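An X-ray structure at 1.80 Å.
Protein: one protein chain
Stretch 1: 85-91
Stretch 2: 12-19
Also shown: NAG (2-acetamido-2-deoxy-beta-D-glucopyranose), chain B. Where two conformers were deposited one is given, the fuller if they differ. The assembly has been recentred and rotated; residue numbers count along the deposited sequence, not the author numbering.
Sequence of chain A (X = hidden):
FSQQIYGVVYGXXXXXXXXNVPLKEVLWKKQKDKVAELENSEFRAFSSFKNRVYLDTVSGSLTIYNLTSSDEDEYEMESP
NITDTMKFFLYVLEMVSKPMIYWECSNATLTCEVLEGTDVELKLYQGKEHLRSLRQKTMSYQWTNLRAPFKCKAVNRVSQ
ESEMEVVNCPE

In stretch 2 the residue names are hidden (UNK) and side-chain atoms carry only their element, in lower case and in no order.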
# COMPACT_ATOMS: atom_id res chain seq x y z
N THR A 85 -11.90 -14.86 -15.79
CA THR A 85 -11.34 -13.54 -15.57
C THR A 85 -10.12 -13.59 -14.66
O THR A 85 -9.92 -14.53 -13.88
CB THR A 85 -12.40 -12.61 -14.91
OG1 THR A 85 -12.45 -12.86 -13.50
CG2 THR A 85 -13.79 -12.86 -15.50
N MET A 86 -9.28 -12.56 -14.78
CA MET A 86 -8.10 -12.40 -13.94
C MET A 86 -8.22 -10.94 -13.59
O MET A 86 -7.91 -10.05 -14.40
CB MET A 86 -6.83 -12.67 -14.72
CG MET A 86 -6.66 -14.11 -15.11
SD MET A 86 -5.81 -15.07 -13.85
CE MET A 86 -4.89 -13.83 -12.98
N LYS A 87 -8.75 -10.69 -12.39
CA LYS A 87 -8.96 -9.34 -11.89
C LYS A 87 -7.99 -9.04 -10.77
O LYS A 87 -7.73 -9.88 -9.92
CB LYS A 87 -10.39 -9.18 -11.38
CG LYS A 87 -11.40 -8.79 -12.45
CD LYS A 87 -12.66 -9.66 -12.38
CE LYS A 87 -13.68 -9.10 -11.37
NZ LYS A 87 -13.56 -9.68 -9.97
N PHE A 88 -7.45 -7.82 -10.79
CA PHE A 88 -6.51 -7.38 -9.77
C PHE A 88 -6.88 -5.97 -9.38
O PHE A 88 -7.02 -5.12 -10.27
CB PHE A 88 -5.08 -7.34 -10.33
CG PHE A 88 -4.50 -8.68 -10.65
CD1 PHE A 88 -4.83 -9.32 -11.84
CD2 PHE A 88 -3.62 -9.29 -9.77
CE1 PHE A 88 -4.28 -10.57 -12.15
CE2 PHE A 88 -3.06 -10.54 -10.07
CZ PHE A 88 -3.39 -11.18 -11.27
N PHE A 89 -7.11 -5.71 -8.09
CA PHE A 89 -7.38 -4.33 -7.71
C PHE A 89 -6.12 -3.82 -7.02
O PHE A 89 -5.65 -4.37 -6.02
CB PHE A 89 -8.65 -4.14 -6.84
CG PHE A 89 -9.74 -5.15 -7.16
CD1 PHE A 89 -9.49 -6.51 -7.03
CD2 PHE A 89 -10.95 -4.77 -7.74
CE1 PHE A 89 -10.40 -7.45 -7.47
CE2 PHE A 89 -11.86 -5.70 -8.18
CZ PHE A 89 -11.59 -7.04 -8.05
N LEU A 90 -5.53 -2.82 -7.66
CA LEU A 90 -4.30 -2.22 -7.20
C LEU A 90 -4.56 -0.94 -6.43
O LEU A 90 -5.30 -0.06 -6.90
CB LEU A 90 -3.41 -1.92 -8.42
CG LEU A 90 -2.19 -1.01 -8.18
CD1 LEU A 90 -1.15 -1.78 -7.39
CD2 LEU A 90 -1.62 -0.52 -9.52
N TYR A 91 -3.97 -0.85 -5.25
CA TYR A 91 -4.07 0.36 -4.44
C TYR A 91 -2.65 0.92 -4.42
O TYR A 91 -1.68 0.16 -4.30
CB TYR A 91 -4.54 0.03 -3.03
CG TYR A 91 -5.88 -0.64 -3.01
CD1 TYR A 91 -7.05 0.11 -3.11
CD2 TYR A 91 -5.98 -2.04 -2.98
CE1 TYR A 91 -8.31 -0.50 -3.19
CE2 TYR A 91 -7.24 -2.68 -3.07
CZ TYR A 91 -8.40 -1.90 -3.18
OH TYR A 91 -9.65 -2.50 -3.31
N UNK A 12 6.93 -0.13 -7.95
CA UNK A 12 6.33 -0.94 -9.00
C UNK A 12 5.66 -2.16 -8.41
O UNK A 12 5.88 -2.51 -7.25
c UNK A 12 7.40 -1.38 -9.99
n UNK A 12 9.66 -1.70 -9.18
c UNK A 12 8.45 -2.23 -9.35
o UNK A 12 8.18 -3.38 -8.99
N UNK A 13 4.82 -2.82 -9.20
CA UNK A 13 4.15 -4.02 -8.76
C UNK A 13 4.05 -4.95 -9.95
O UNK A 13 4.15 -4.51 -11.10
c UNK A 13 1.94 -2.97 -9.36
c UNK A 13 2.69 -3.77 -8.30
c UNK A 13 2.67 -3.09 -6.97
N UNK A 14 3.86 -6.23 -9.67
CA UNK A 14 3.70 -7.22 -10.72
C UNK A 14 2.41 -7.99 -10.44
O UNK A 14 2.21 -8.46 -9.32
c UNK A 14 4.88 -8.18 -10.75
o UNK A 14 6.04 -7.47 -11.19
c UNK A 14 4.60 -9.34 -11.71
N UNK A 15 1.53 -8.06 -11.43
CA UNK A 15 0.28 -8.80 -11.31
C UNK A 15 0.65 -10.19 -11.82
O UNK A 15 0.74 -10.42 -13.02
c UNK A 15 -0.80 -8.18 -12.20
c UNK A 15 -1.09 -6.34 -10.48
c UNK A 15 -1.21 -6.77 -11.79
c UNK A 15 -1.72 -5.89 -12.73
c UNK A 15 -2.11 -4.59 -12.38
c UNK A 15 -1.99 -4.17 -11.06
c UNK A 15 -1.48 -5.04 -10.11
N UNK A 16 0.90 -11.10 -10.88
CA UNK A 16 1.29 -12.47 -11.22
C UNK A 16 0.12 -13.32 -11.69
O UNK A 16 -0.89 -13.47 -10.99
c UNK A 16 1.96 -13.14 -10.02
n UNK A 16 4.43 -12.74 -10.35
c UNK A 16 5.42 -12.04 -9.81
c UNK A 16 3.27 -12.51 -9.65
n UNK A 16 4.93 -11.35 -8.79
c UNK A 16 3.58 -11.63 -8.67
N UNK A 17 0.27 -13.87 -12.89
CA UNK A 17 -0.76 -14.69 -13.49
C UNK A 17 -0.26 -16.11 -13.60
O UNK A 17 0.84 -16.34 -14.11
c UNK A 17 -2.01 -15.17 -15.60
c UNK A 17 -1.81 -12.84 -14.80
c UNK A 17 -1.12 -14.18 -14.89
N UNK A 18 -1.04 -17.08 -13.10
CA UNK A 18 -0.74 -18.53 -13.12
C UNK A 18 -0.02 -18.98 -14.42
O UNK A 18 -0.61 -18.97 -15.51
c UNK A 18 -2.32 -16.81 -12.42
c UNK A 18 -3.09 -18.06 -12.65
c UNK A 18 -2.11 -19.19 -12.98
N UNK A 19 1.23 -19.39 -14.29
CA UNK A 19 1.99 -19.79 -15.47
C UNK A 19 2.03 -21.29 -15.74
O UNK A 19 2.72 -22.04 -15.06
c UNK A 19 3.43 -19.26 -15.36
o UNK A 19 4.27 -19.84 -16.35
C1 NAG B . 10.68 -2.46 -8.48
C2 NAG B . 12.05 -1.82 -8.68
C3 NAG B . 13.14 -2.53 -7.85
C4 NAG B . 12.68 -2.92 -6.43
C5 NAG B . 11.25 -3.46 -6.41
C6 NAG B . 10.71 -3.62 -5.00
C7 NAG B . 12.91 -0.88 -10.73
C8 NAG B . 13.22 -1.08 -12.20
N2 NAG B . 12.38 -1.92 -10.09
O3 NAG B . 14.28 -1.68 -7.74
O4 NAG B . 13.56 -3.92 -5.91
O5 NAG B . 10.37 -2.55 -7.09
O6 NAG B . 9.30 -3.79 -5.01
O7 NAG B . 13.14 0.19 -10.18

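Position 12 carries two side-chain carbons, the second bearing one oxygen and one nitrogen: a short carboxamide, out of reach of stretch 1. Its nitrogen is joined to C1 of the NAG sugar by a bond of 1.5 Å, the N-linkage typical of asparagine. This is N12, and ND2 is the atom bonded to NAG C1; the sugar thus sits clear of the contact.

Position 13 has three carbons, one carrying the other two, branched at CB and pointing toward stretch 1, where a methyl meets L90. It is valine, V13, whose CG2 lies 3.9 Å from L90 CD1. A compact, beta-branched side chain suits a buried place in a strand.

At position 14, CB carries one oxygen and one carbon, and none of these atoms reaches stretch 1. The pattern is that of threonine. T14 OG1 is hydrogen-bonded elsewhere in the structure, so its polar atom is satisfied.

Position 15 shows one carbon followed by a ring of six carbons, with no oxygen. It lies across from F88, the two CA atoms 7.1 Å apart, and packs on F88 and L90. This is phenylalanine. The ring planes of F15 and F88 are 19° from parallel but slid apart, with centroids separated by 5.1 Å, so the rings barely overlap. Instead, each CB sits over the other's ring face: F15 CB is 3.8 Å from the F88 centroid, and F88 CB is 4.1 Å from the F15 centroid. At the edge of the F15 ring, CZ comes within 3.7 Å of L90 CB.

Position 16 has one carbon and then a five-membered ring of three carbons and two nitrogens, an imidazole. Its CA-to-CB bond points away from stretch 1, but its backbone O approaches the edge of the F88 ring, 3.4 Å from F88 CZ. This is histidine, and the polar ring of H16 suits an exposed site.

Position 17 again has three carbons branched at CB; it points sideways, yet a methyl reaches M86. It is valine, with V17 CG2 3.7 Å from M86 CE, a small apolar fit in a buried setting.

At position 18, three carbons close a ring onto the backbone nitrogen, and one of them packs against M86 CE. This is proline; P18 CD lies 4.0 Å from M86 CE at the exposed margin, an apolar contact with no polar side-chain group to satisfy.

Position 19, one carbon then one oxygen, touches nothing on stretch 1. It is serine; S19 is poorly ordered, and its small polar side chain is easily accommodated at an exposed site.

The contact works by side-chain packing between nearly antiparallel strands whose axes approach to 9.4 Å. No hydrogen bond crosses it. M86, F88 and L90 alternate with residues that make no contact, presenting one apolar row to V13, F15 and V17, with the reciprocal phenylalanine packing at its centre.

Stretch 2 (12-19) NVTFHVPS
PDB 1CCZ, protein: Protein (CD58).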